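Local atomic coordinates of aerobactin synthase IucA (Klebsiella pneumoniae subsp. pneumoniae, PDB entry 5JM8), a protein that binds ATP with magnesium and, as a siderophore synthetase of the IucA/IucC family, probably spends the ATP on a ligation step of aerobactin synthesis. Residues C240-A245 with R334-N339; A183-Q188 with K246-D251; E417-L422 with D522-K527; T309-T314 with A458-T463. All blocks are in the same frame, centred on the assembly; numbering follows the deposited sequence.

Contact 1: residues C240-A245 with R334-N339; sequences CQELVA and RDLHGN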
# COMPACT_ATOMS: atom_id res chain seq x y z
N CYS A 240 12.30 -30.49 30.54
CA CYS A 240 12.18 -29.05 30.32
C CYS A 240 12.01 -28.32 31.65
O CYS A 240 12.56 -27.23 31.84
CB CYS A 240 11.00 -28.75 29.40
SG CYS A 240 10.85 -27.00 28.94
N GLN A 241 11.26 -28.92 32.57
CA GLN A 241 11.00 -28.30 33.86
C GLN A 241 12.22 -28.35 34.77
O GLN A 241 12.35 -27.54 35.69
CB GLN A 241 9.81 -28.98 34.54
CG GLN A 241 8.51 -28.75 33.79
CD GLN A 241 7.38 -29.64 34.27
OE1 GLN A 241 7.50 -30.33 35.28
NE2 GLN A 241 6.28 -29.63 33.54
N GLU A 242 13.11 -29.31 34.52
CA GLU A 242 14.41 -29.34 35.18
C GLU A 242 15.16 -28.05 34.86
O GLU A 242 15.87 -27.51 35.70
CB GLU A 242 15.24 -30.54 34.72
CG GLU A 242 15.01 -31.82 35.51
CD GLU A 242 15.98 -32.93 35.12
OE1 GLU A 242 16.86 -32.68 34.27
OE2 GLU A 242 15.86 -34.05 35.66
N LEU A 243 14.98 -27.58 33.63
CA LEU A 243 15.66 -26.39 33.15
C LEU A 243 14.97 -25.13 33.65
O LEU A 243 15.61 -24.10 33.86
CB LEU A 243 15.72 -26.39 31.62
CG LEU A 243 16.44 -27.59 31.01
CD1 LEU A 243 16.26 -27.62 29.51
CD2 LEU A 243 17.92 -27.57 31.38
N VAL A 244 13.65 -25.20 33.85
CA VAL A 244 12.91 -24.09 34.43
C VAL A 244 13.29 -23.94 35.91
O VAL A 244 13.42 -22.82 36.41
CB VAL A 244 11.38 -24.28 34.30
CG1 VAL A 244 10.63 -23.14 34.99
CG2 VAL A 244 10.98 -24.36 32.85
N ALA A 245 13.46 -25.07 36.58
CA ALA A 245 13.86 -25.08 37.99
C ALA A 245 15.31 -24.62 38.15
O ALA A 245 15.68 -24.03 39.17
CB ALA A 245 13.69 -26.48 38.57
N ARG A 334 18.38 -28.74 24.24
CA ARG A 334 19.01 -29.93 24.79
C ARG A 334 18.70 -30.01 26.29
O ARG A 334 18.62 -28.98 26.96
CB ARG A 334 20.53 -29.89 24.56
CG ARG A 334 21.15 -28.56 24.91
CD ARG A 334 22.66 -28.64 25.03
NE ARG A 334 23.32 -29.10 23.80
CZ ARG A 334 23.90 -28.30 22.91
NH1 ARG A 334 23.91 -26.98 23.08
NH2 ARG A 334 24.48 -28.82 21.84
N ASP A 335 18.50 -31.22 26.80
CA ASP A 335 18.21 -31.39 28.22
C ASP A 335 19.46 -31.07 29.05
O ASP A 335 20.48 -30.64 28.51
CB ASP A 335 17.70 -32.81 28.52
CG ASP A 335 18.67 -33.90 28.10
OD1 ASP A 335 19.89 -33.64 28.02
OD2 ASP A 335 18.21 -35.04 27.87
N LEU A 336 19.38 -31.28 30.36
CA LEU A 336 20.47 -30.93 31.26
C LEU A 336 21.73 -31.76 30.99
O LEU A 336 22.84 -31.34 31.32
CB LEU A 336 20.03 -31.12 32.71
CG LEU A 336 20.97 -30.51 33.76
CD1 LEU A 336 20.16 -29.82 34.84
CD2 LEU A 336 21.87 -31.59 34.35
N HIS A 337 21.55 -32.93 30.40
CA HIS A 337 22.67 -33.80 30.05
C HIS A 337 23.24 -33.48 28.67
O HIS A 337 24.24 -34.07 28.25
CB HIS A 337 22.24 -35.27 30.10
CG HIS A 337 21.78 -35.71 31.45
ND1 HIS A 337 22.60 -35.68 32.56
CD2 HIS A 337 20.59 -36.19 31.88
CE1 HIS A 337 21.94 -36.13 33.61
NE2 HIS A 337 20.71 -36.44 33.22
N GLY A 338 22.60 -32.55 27.96
CA GLY A 338 23.09 -32.10 26.67
C GLY A 338 22.50 -32.86 25.48
O GLY A 338 23.03 -32.78 24.37
N ASN A 339 21.42 -33.59 25.72
CA ASN A 339 20.77 -34.37 24.66
C ASN A 339 19.74 -33.57 23.88
O ASN A 339 18.74 -33.12 24.44
CB ASN A 339 20.10 -35.60 25.26
CG ASN A 339 21.10 -36.62 25.75
OD1 ASN A 339 21.12 -36.97 26.93
ND2 ASN A 339 21.94 -37.12 24.85

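Contact 2: residues A183-Q188 with K246-D251; sequences AVNKTQ and KGLIKD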
# COMPACT_ATOMS: atom_id res chain seq x y z
N ALA A 183 13.08 -17.66 26.93
CA ALA A 183 14.44 -17.18 27.17
C ALA A 183 15.26 -18.36 27.66
O ALA A 183 14.93 -18.98 28.67
CB ALA A 183 14.44 -16.05 28.19
N VAL A 184 16.31 -18.69 26.91
CA VAL A 184 17.07 -19.92 27.14
C VAL A 184 18.57 -19.65 27.24
O VAL A 184 19.12 -18.91 26.42
CB VAL A 184 16.82 -20.94 26.01
CG1 VAL A 184 17.56 -22.24 26.29
CG2 VAL A 184 15.33 -21.20 25.85
N ASN A 185 19.21 -20.25 28.23
CA ASN A 185 20.66 -20.16 28.35
C ASN A 185 21.31 -20.90 27.18
O ASN A 185 20.90 -22.01 26.83
CB ASN A 185 21.14 -20.74 29.69
CG ASN A 185 22.63 -20.52 29.93
OD1 ASN A 185 23.44 -20.55 29.01
ND2 ASN A 185 22.99 -20.31 31.19
N LYS A 186 22.33 -20.28 26.59
CA LYS A 186 22.98 -20.81 25.39
C LYS A 186 23.53 -22.22 25.59
O LYS A 186 23.70 -22.97 24.62
CB LYS A 186 24.11 -19.88 24.96
CG LYS A 186 25.22 -19.72 25.98
CD LYS A 186 26.27 -18.75 25.48
CE LYS A 186 27.39 -18.56 26.48
NZ LYS A 186 28.40 -17.58 26.00
N THR A 187 23.80 -22.58 26.84
CA THR A 187 24.29 -23.92 27.16
C THR A 187 23.22 -24.98 26.91
O THR A 187 23.51 -26.18 26.97
CB THR A 187 24.73 -24.04 28.63
OG1 THR A 187 23.60 -23.84 29.49
CG2 THR A 187 25.81 -23.02 28.96
N GLN A 188 21.99 -24.54 26.64
CA GLN A 188 20.89 -25.45 26.35
C GLN A 188 20.32 -25.25 24.95
O GLN A 188 19.25 -25.76 24.63
CB GLN A 188 19.78 -25.28 27.40
CG GLN A 188 20.23 -25.58 28.82
CD GLN A 188 20.83 -26.97 28.96
OE1 GLN A 188 22.00 -27.12 29.33
NE2 GLN A 188 20.04 -27.99 28.67
N LYS A 246 16.13 -24.90 37.14
CA LYS A 246 17.53 -24.52 37.14
C LYS A 246 17.70 -23.06 36.71
O LYS A 246 18.75 -22.45 36.92
CB LYS A 246 18.33 -25.45 36.22
CG LYS A 246 19.80 -25.12 36.05
CD LYS A 246 20.60 -25.25 37.33
CE LYS A 246 22.08 -24.99 37.05
NZ LYS A 246 22.91 -24.99 38.28
N GLY A 247 16.65 -22.50 36.12
CA GLY A 247 16.66 -21.12 35.68
C GLY A 247 17.23 -20.94 34.29
O GLY A 247 17.43 -19.82 33.83
N LEU A 248 17.49 -22.06 33.61
CA LEU A 248 18.06 -22.02 32.26
C LEU A 248 16.98 -21.82 31.20
O LEU A 248 17.30 -21.59 30.04
CB LEU A 248 18.83 -23.31 31.98
CG LEU A 248 20.03 -23.56 32.90
CD1 LEU A 248 20.64 -24.93 32.64
CD2 LEU A 248 21.09 -22.48 32.75
N ILE A 249 15.72 -21.92 31.61
CA ILE A 249 14.60 -21.61 30.73
C ILE A 249 13.59 -20.71 31.44
O ILE A 249 13.18 -20.99 32.56
CB ILE A 249 13.88 -22.88 30.24
CG1 ILE A 249 14.78 -23.63 29.24
CG2 ILE A 249 12.54 -22.53 29.58
CD1 ILE A 249 14.18 -24.92 28.69
N LYS A 250 13.20 -19.64 30.76
CA LYS A 250 12.11 -18.78 31.22
C LYS A 250 11.03 -18.73 30.15
O LYS A 250 11.31 -18.46 28.98
CB LYS A 250 12.61 -17.37 31.55
CG LYS A 250 11.51 -16.43 32.02
CD LYS A 250 12.04 -15.04 32.32
CE LYS A 250 10.93 -14.11 32.80
NZ LYS A 250 11.43 -12.74 33.08
N ASP A 251 9.79 -19.00 30.55
CA ASP A 251 8.66 -18.99 29.64
C ASP A 251 8.10 -17.57 29.48
O ASP A 251 7.46 -17.04 30.40
CB ASP A 251 7.58 -19.94 30.16
CG ASP A 251 6.43 -20.11 29.18
OD1 ASP A 251 6.43 -19.44 28.12
OD2 ASP A 251 5.52 -20.91 29.48

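Contact 3: residues E417-L422 with D522-K527; sequences EADYGL and DQVTHK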
# COMPACT_ATOMS: atom_id res chain seq x y z
N GLU A 417 18.83 -32.58 -12.02
CA GLU A 417 19.16 -33.98 -11.79
C GLU A 417 20.10 -34.52 -12.87
O GLU A 417 21.09 -35.18 -12.57
CB GLU A 417 17.89 -34.83 -11.73
CG GLU A 417 18.13 -36.32 -11.49
CD GLU A 417 18.58 -37.07 -12.74
OE1 GLU A 417 17.99 -36.84 -13.81
OE2 GLU A 417 19.53 -37.88 -12.64
N ALA A 418 19.76 -34.25 -14.13
CA ALA A 418 20.51 -34.82 -15.24
C ALA A 418 21.93 -34.26 -15.33
O ALA A 418 22.90 -35.02 -15.37
CB ALA A 418 19.77 -34.58 -16.54
N ASP A 419 22.04 -32.94 -15.35
CA ASP A 419 23.33 -32.29 -15.60
C ASP A 419 24.20 -32.16 -14.35
O ASP A 419 25.43 -32.17 -14.45
CB ASP A 419 23.11 -30.91 -16.22
CG ASP A 419 22.52 -30.98 -17.62
OD1 ASP A 419 22.32 -32.11 -18.13
OD2 ASP A 419 22.26 -29.92 -18.22
N TYR A 420 23.58 -32.04 -13.17
CA TYR A 420 24.32 -31.80 -11.93
C TYR A 420 24.14 -32.90 -10.88
O TYR A 420 24.89 -32.95 -9.90
CB TYR A 420 23.91 -30.45 -11.33
CG TYR A 420 24.16 -29.27 -12.23
CD1 TYR A 420 23.28 -28.95 -13.26
CD2 TYR A 420 25.28 -28.46 -12.06
CE1 TYR A 420 23.50 -27.86 -14.08
CE2 TYR A 420 25.51 -27.37 -12.88
CZ TYR A 420 24.62 -27.08 -13.89
OH TYR A 420 24.84 -26.00 -14.71
N GLY A 421 23.14 -33.75 -11.06
CA GLY A 421 22.91 -34.86 -10.14
C GLY A 421 22.11 -34.49 -8.90
O GLY A 421 22.09 -35.25 -7.93
N LEU A 422 21.46 -33.33 -8.94
CA LEU A 422 20.66 -32.86 -7.81
C LEU A 422 19.20 -33.31 -7.94
O LEU A 422 18.52 -32.97 -8.91
CB LEU A 422 20.72 -31.33 -7.71
CG LEU A 422 19.75 -30.66 -6.73
CD1 LEU A 422 19.99 -31.14 -5.31
CD2 LEU A 422 19.89 -29.15 -6.82
N ASP A 522 16.85 -34.18 -25.20
CA ASP A 522 17.91 -34.01 -26.18
C ASP A 522 19.01 -33.05 -25.70
O ASP A 522 20.12 -33.05 -26.24
CB ASP A 522 17.33 -33.51 -27.51
CG ASP A 522 16.42 -34.52 -28.18
OD1 ASP A 522 16.45 -35.71 -27.80
OD2 ASP A 522 15.66 -34.13 -29.10
N GLN A 523 18.68 -32.21 -24.73
CA GLN A 523 19.61 -31.20 -24.22
C GLN A 523 20.31 -31.52 -22.91
O GLN A 523 21.17 -30.76 -22.47
CB GLN A 523 18.89 -29.86 -24.08
CG GLN A 523 18.51 -29.21 -25.40
CD GLN A 523 19.72 -28.74 -26.18
OE1 GLN A 523 20.32 -27.71 -25.87
NE2 GLN A 523 20.09 -29.50 -27.20
N VAL A 524 19.96 -32.63 -22.28
CA VAL A 524 20.57 -33.00 -21.01
C VAL A 524 21.68 -34.04 -21.19
O VAL A 524 21.76 -34.71 -22.22
CB VAL A 524 19.53 -33.55 -20.01
CG1 VAL A 524 18.51 -32.49 -19.67
CG2 VAL A 524 18.86 -34.80 -20.55
N THR A 525 22.52 -34.17 -20.17
CA THR A 525 23.65 -35.10 -20.21
C THR A 525 23.19 -36.52 -19.93
O THR A 525 23.32 -37.41 -20.77
CB THR A 525 24.73 -34.70 -19.19
OG1 THR A 525 25.00 -33.30 -19.30
CG2 THR A 525 26.01 -35.49 -19.43
N HIS A 526 22.64 -36.74 -18.73
CA HIS A 526 22.12 -38.04 -18.34
C HIS A 526 20.64 -38.14 -18.70
O HIS A 526 19.78 -37.60 -18.00
CB HIS A 526 22.32 -38.28 -16.85
CG HIS A 526 23.75 -38.37 -16.44
ND1 HIS A 526 24.58 -37.28 -16.37
CD2 HIS A 526 24.51 -39.44 -16.09
CE1 HIS A 526 25.78 -37.66 -15.98
NE2 HIS A 526 25.77 -38.97 -15.80
N LYS A 527 20.34 -38.86 -19.77
CA LYS A 527 18.98 -38.99 -20.27
C LYS A 527 18.19 -40.05 -19.51
O LYS A 527 17.02 -40.29 -19.82
CB LYS A 527 19.00 -39.32 -21.76
CG LYS A 527 19.70 -38.27 -22.61
CD LYS A 527 19.83 -38.69 -24.06
CE LYS A 527 20.61 -37.66 -24.87
NZ LYS A 527 19.97 -36.32 -24.84
O HOH W 1 18.46 -38.85 -15.70

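Contact 4: residues T309-T314 with A458-T463; sequences TDDWQT and AGWLDT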
# COMPACT_ATOMS: atom_id res chain seq x y z
N THR A 309 28.53 -23.08 -3.69
CA THR A 309 29.53 -23.55 -4.64
C THR A 309 29.32 -22.93 -6.01
O THR A 309 28.24 -22.42 -6.31
CB THR A 309 29.52 -25.08 -4.77
OG1 THR A 309 28.27 -25.51 -5.32
CG2 THR A 309 29.73 -25.73 -3.42
N ASP A 310 30.35 -22.99 -6.84
CA ASP A 310 30.31 -22.35 -8.15
C ASP A 310 29.40 -23.09 -9.13
O ASP A 310 28.82 -22.48 -10.02
CB ASP A 310 31.73 -22.25 -8.73
CG ASP A 310 32.64 -21.37 -7.89
OD1 ASP A 310 32.14 -20.41 -7.26
OD2 ASP A 310 33.86 -21.64 -7.86
N ASP A 311 29.29 -24.41 -8.98
CA ASP A 311 28.44 -25.20 -9.86
C ASP A 311 26.96 -24.92 -9.61
O ASP A 311 26.15 -24.90 -10.54
CB ASP A 311 28.72 -26.69 -9.71
CG ASP A 311 30.00 -27.13 -10.40
OD1 ASP A 311 30.57 -26.32 -11.16
OD2 ASP A 311 30.41 -28.29 -10.20
N TRP A 312 26.59 -24.71 -8.34
CA TRP A 312 25.25 -24.23 -8.02
C TRP A 312 25.05 -22.88 -8.67
O TRP A 312 24.02 -22.61 -9.28
CB TRP A 312 25.05 -24.11 -6.51
CG TRP A 312 23.69 -23.58 -6.17
CD1 TRP A 312 23.28 -22.28 -6.20
CD2 TRP A 312 22.56 -24.34 -5.73
NE1 TRP A 312 21.97 -22.18 -5.82
CE2 TRP A 312 21.50 -23.44 -5.53
CE3 TRP A 312 22.34 -25.71 -5.50
CZ2 TRP A 312 20.24 -23.85 -5.10
CZ3 TRP A 312 21.09 -26.11 -5.08
CH2 TRP A 312 20.06 -25.19 -4.88
N GLN A 313 26.06 -22.03 -8.50
CA GLN A 313 26.09 -20.71 -9.10
C GLN A 313 25.86 -20.79 -10.60
O GLN A 313 25.14 -19.98 -11.19
CB GLN A 313 27.44 -20.04 -8.80
CG GLN A 313 27.37 -18.56 -8.59
CD GLN A 313 28.73 -17.94 -8.33
OE1 GLN A 313 29.77 -18.56 -8.59
NE2 GLN A 313 28.74 -16.71 -7.84
N THR A 314 26.47 -21.80 -11.22
CA THR A 314 26.33 -22.05 -12.64
C THR A 314 24.90 -22.47 -12.96
O THR A 314 24.30 -22.02 -13.94
CB THR A 314 27.30 -23.14 -13.13
OG1 THR A 314 28.65 -22.76 -12.82
CG2 THR A 314 27.17 -23.36 -14.63
N ALA A 458 28.67 -36.69 -7.02
CA ALA A 458 29.65 -37.02 -5.99
C ALA A 458 30.86 -36.08 -5.97
O ALA A 458 31.30 -35.66 -4.90
CB ALA A 458 30.12 -38.45 -6.18
N GLY A 459 31.40 -35.76 -7.14
CA GLY A 459 32.57 -34.91 -7.23
C GLY A 459 32.29 -33.50 -6.75
O GLY A 459 33.18 -32.79 -6.29
N TRP A 460 31.03 -33.10 -6.87
CA TRP A 460 30.59 -31.77 -6.47
C TRP A 460 30.40 -31.71 -4.95
O TRP A 460 30.74 -30.71 -4.31
CB TRP A 460 29.29 -31.41 -7.19
CG TRP A 460 28.79 -30.04 -6.93
CD1 TRP A 460 29.51 -28.95 -6.54
CD2 TRP A 460 27.43 -29.60 -7.05
NE1 TRP A 460 28.69 -27.85 -6.41
CE2 TRP A 460 27.41 -28.23 -6.71
CE3 TRP A 460 26.23 -30.23 -7.40
CZ2 TRP A 460 26.23 -27.48 -6.72
CZ3 TRP A 460 25.07 -29.49 -7.40
CH2 TRP A 460 25.08 -28.13 -7.07
N LEU A 461 29.86 -32.78 -4.39
CA LEU A 461 29.68 -32.89 -2.94
C LEU A 461 31.03 -32.97 -2.22
O LEU A 461 31.14 -32.58 -1.06
CB LEU A 461 28.84 -34.12 -2.60
CG LEU A 461 27.32 -33.93 -2.58
CD1 LEU A 461 26.78 -33.49 -3.93
CD2 LEU A 461 26.63 -35.21 -2.11
N ASP A 462 32.04 -33.49 -2.92
CA ASP A 462 33.40 -33.56 -2.38
C ASP A 462 33.90 -32.16 -2.01
O ASP A 462 34.63 -31.99 -1.04
CB ASP A 462 34.36 -34.19 -3.39
CG ASP A 462 34.48 -35.70 -3.24
OD1 ASP A 462 34.24 -36.22 -2.13
OD2 ASP A 462 34.85 -36.35 -4.24
N THR A 463 33.51 -31.18 -2.82
CA THR A 463 33.99 -29.81 -2.67
C THR A 463 33.60 -29.22 -1.32
O THR A 463 34.27 -28.32 -0.81
CB THR A 463 33.45 -28.91 -3.79
OG1 THR A 463 32.02 -28.86 -3.73
CG2 THR A 463 33.88 -29.43 -5.15

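Contact 1: residues C240-A245 with R334-N339
The hairpin that joins strand 329-334 to strand 340-341 turns through a type I beta turn from D335 to G338 with a G1 bulge, and helix 238-246 packs against it. G338, with its positive phi of 92°, is the bulge residue. Most of the grip comes from L243 on the helix. Its CG sits anti to the carbonyl carbon, which sends the two methyls forward at the incoming edge of the turn: CD1 rests 3.7 Å from the carbonyl O of R334, while CD2 lies 4.1 Å from the backbone N of L336 and 4.3 Å from its CB. One turn of chain is met by E242 as well, which reaches over L336; these two side chains cross at about a right angle. The contact lies at the surface and is van der Waals in kind. Within the turn, D335 OD1 accepts the backbone N of N339 at 2.8 Å with an N-H...O angle of 163°, the donor standing above the carboxylate plane, and takes a weak bond from H337 N. Q188 NE2 hydrogen-bonds to the carbonyl O of D335, and Q188 also packs on L243, tying helix and turn through a third element. E242 OE1 stands 3.9 Å from L336 CB and 5.5 Å from H337 NE2.

Contact 2: residues A183-Q188 with K246-D251
Strand 177-185, the middle one of a three-stranded antiparallel sheet, pairs here with its edge strand 249-255, which follows helix 238-246 after the positive-phi G247 and L248. A183 and K250 form a hydrogen-bonded pair: A183 N gives to K250 O and K250 N to A183 O, both at 2.8 Å. V184 and I249 are the non-hydrogen-bonded pair next along, their side chains sharing the other face, with CG2 of V184 4.2 Å from CG1 of I249. A third bond, N185 N to L248 O at 3.0 Å, carries the ladder to L248, just ahead of strand 249-255.

L248 then fills the corner where segment 183-188 turns away after N185. Its CB touches both N185 CB and Q188 CG. With CG anti to the carbonyl carbon, the branch spreads over the turn: CD1 packs on Q188 CG at 3.9 Å, and CD2 lies 3.5 Å from N185 CB and 3.3 Å from N185 ND2. L248 and N185 run side by side, pointing the same way, whereas Q188 crosses obliquely. N185 is held by an Asx turn, its OD1 accepting T187 N at 3.0 Å in a nearly straight bond (178°), which fixes the carboxamide beside the leucine methyl.

Polar ends look elsewhere: Q188 NE2 bonds to D335 O, and K250 NZ forms a salt bridge with E216. Backbone bonds thus set the register, while the side chain of L248 packs the corner by van der Waals contact.

Contact 3: residues E417-L422 with D522-K527
The last turn of helix 394-420 is stitched to the connection between helices 506-521 and 528-535, a helix-end-to-loop junction built round one aspartate. D419 OD1 takes two bonds from the same residue. T525 N approaches nearly along the C-O axis at 2.9 Å, with an N-H...O angle of 162°, and T525 OG1 comes from above the carboxylate plane at 3.2 Å. The carboxylate reaches them because CG lies anti to the carbonyl carbon; on the threonine, OG1 takes the corresponding place beside its own backbone N, so both donors turn to one oxygen. Next to this clamp, A418 CB presses on the loop, 3.6 Å from V524 CB and 3.4 Å from the carbonyl O of H526. The imidazole of H526 reaches back to the helix, its ND1 giving a weak bond to A418 O at 3.0 Å, bent to 127°.

Farther out, other residues position these groups. R318 of helix 310-318 forms a salt bridge with D419 OD2, so each carboxylate oxygen has its own partner, and the charge would be expected to keep the aspartate ionised. H456 stacks on the ring of H526 and also hydrogen-bonds through NE2 to E417 O, linking loop and helix a second time. V524 meanwhile leans on L530 of the following helix. Beyond A418, a single water bridges the two segments, donating to E417 OE1 at 2.8 Å and to H526 O at 2.9 Å.

Contact 4: residues T309-T314 with A458-T463
T309, at the N-cap position of helix 310-318, opens the contact by receiving the indole of W460. W460 NE1 donates to T309 OG1 at 2.6 Å, a short bond with an angle of 138° at the hydrogen and the oxygen near the ring plane. That hydroxyl also hydrogen-bonds to L306 O, while T309 CG2 touches T463 OG1. D310 takes no part with its side chain, but its carbonyl O accepts both N and OG1 of T314, bracing the first helical turn. D311 supplies a CH-pi contact: its CB stands over one face of W460, 3.7 Å from the five-membered ring centroid and 23° off the normal, and its OD2 lies 3.8 Å from W460 CD1. W312 then meets the benzene edge of the indole, with its CB 3.6 Å from CZ2 of W460. The two tryptophan side chains cross obliquely, W460 CH2 coming up to the edge of the W312 ring 4.0 Å from CE3. W460 therefore wedges in with D311 over one face and T309 and W312 at its edge, carried there by a CG anti to its backbone N. Within 458-463, T463 OG1 bonds to W460 O. Helix 294-306 backs the junction, L303 meeting W312 and L306 meeting W460, and Q396 of the third subunit packs on Q313 and T314 of helix 310-318.

In the fold
The four contacts fall into two pairs. Contacts 1 and 2, with centres about 8 Å apart, use helix 238-246 and the strand 249-255 that follows it, respectively, and Q188 links them: its NE2 is 2.7 Å from D335 O, and R334 N is 3.1 Å from Q188 O. Contacts 3 and 4 lie about 15 Å apart between centres and meet where L422 CD2 packs on W312 CZ3 at 3.7 Å and Y420 lies along helix 310-318. Between the pairs, centres are about 39 to 49 Å apart. The residues at the magnesium that accompanies ATP, Q429, N430 and D447, belong to none of the segments; they fall in the chain between 417-422 and 458-463.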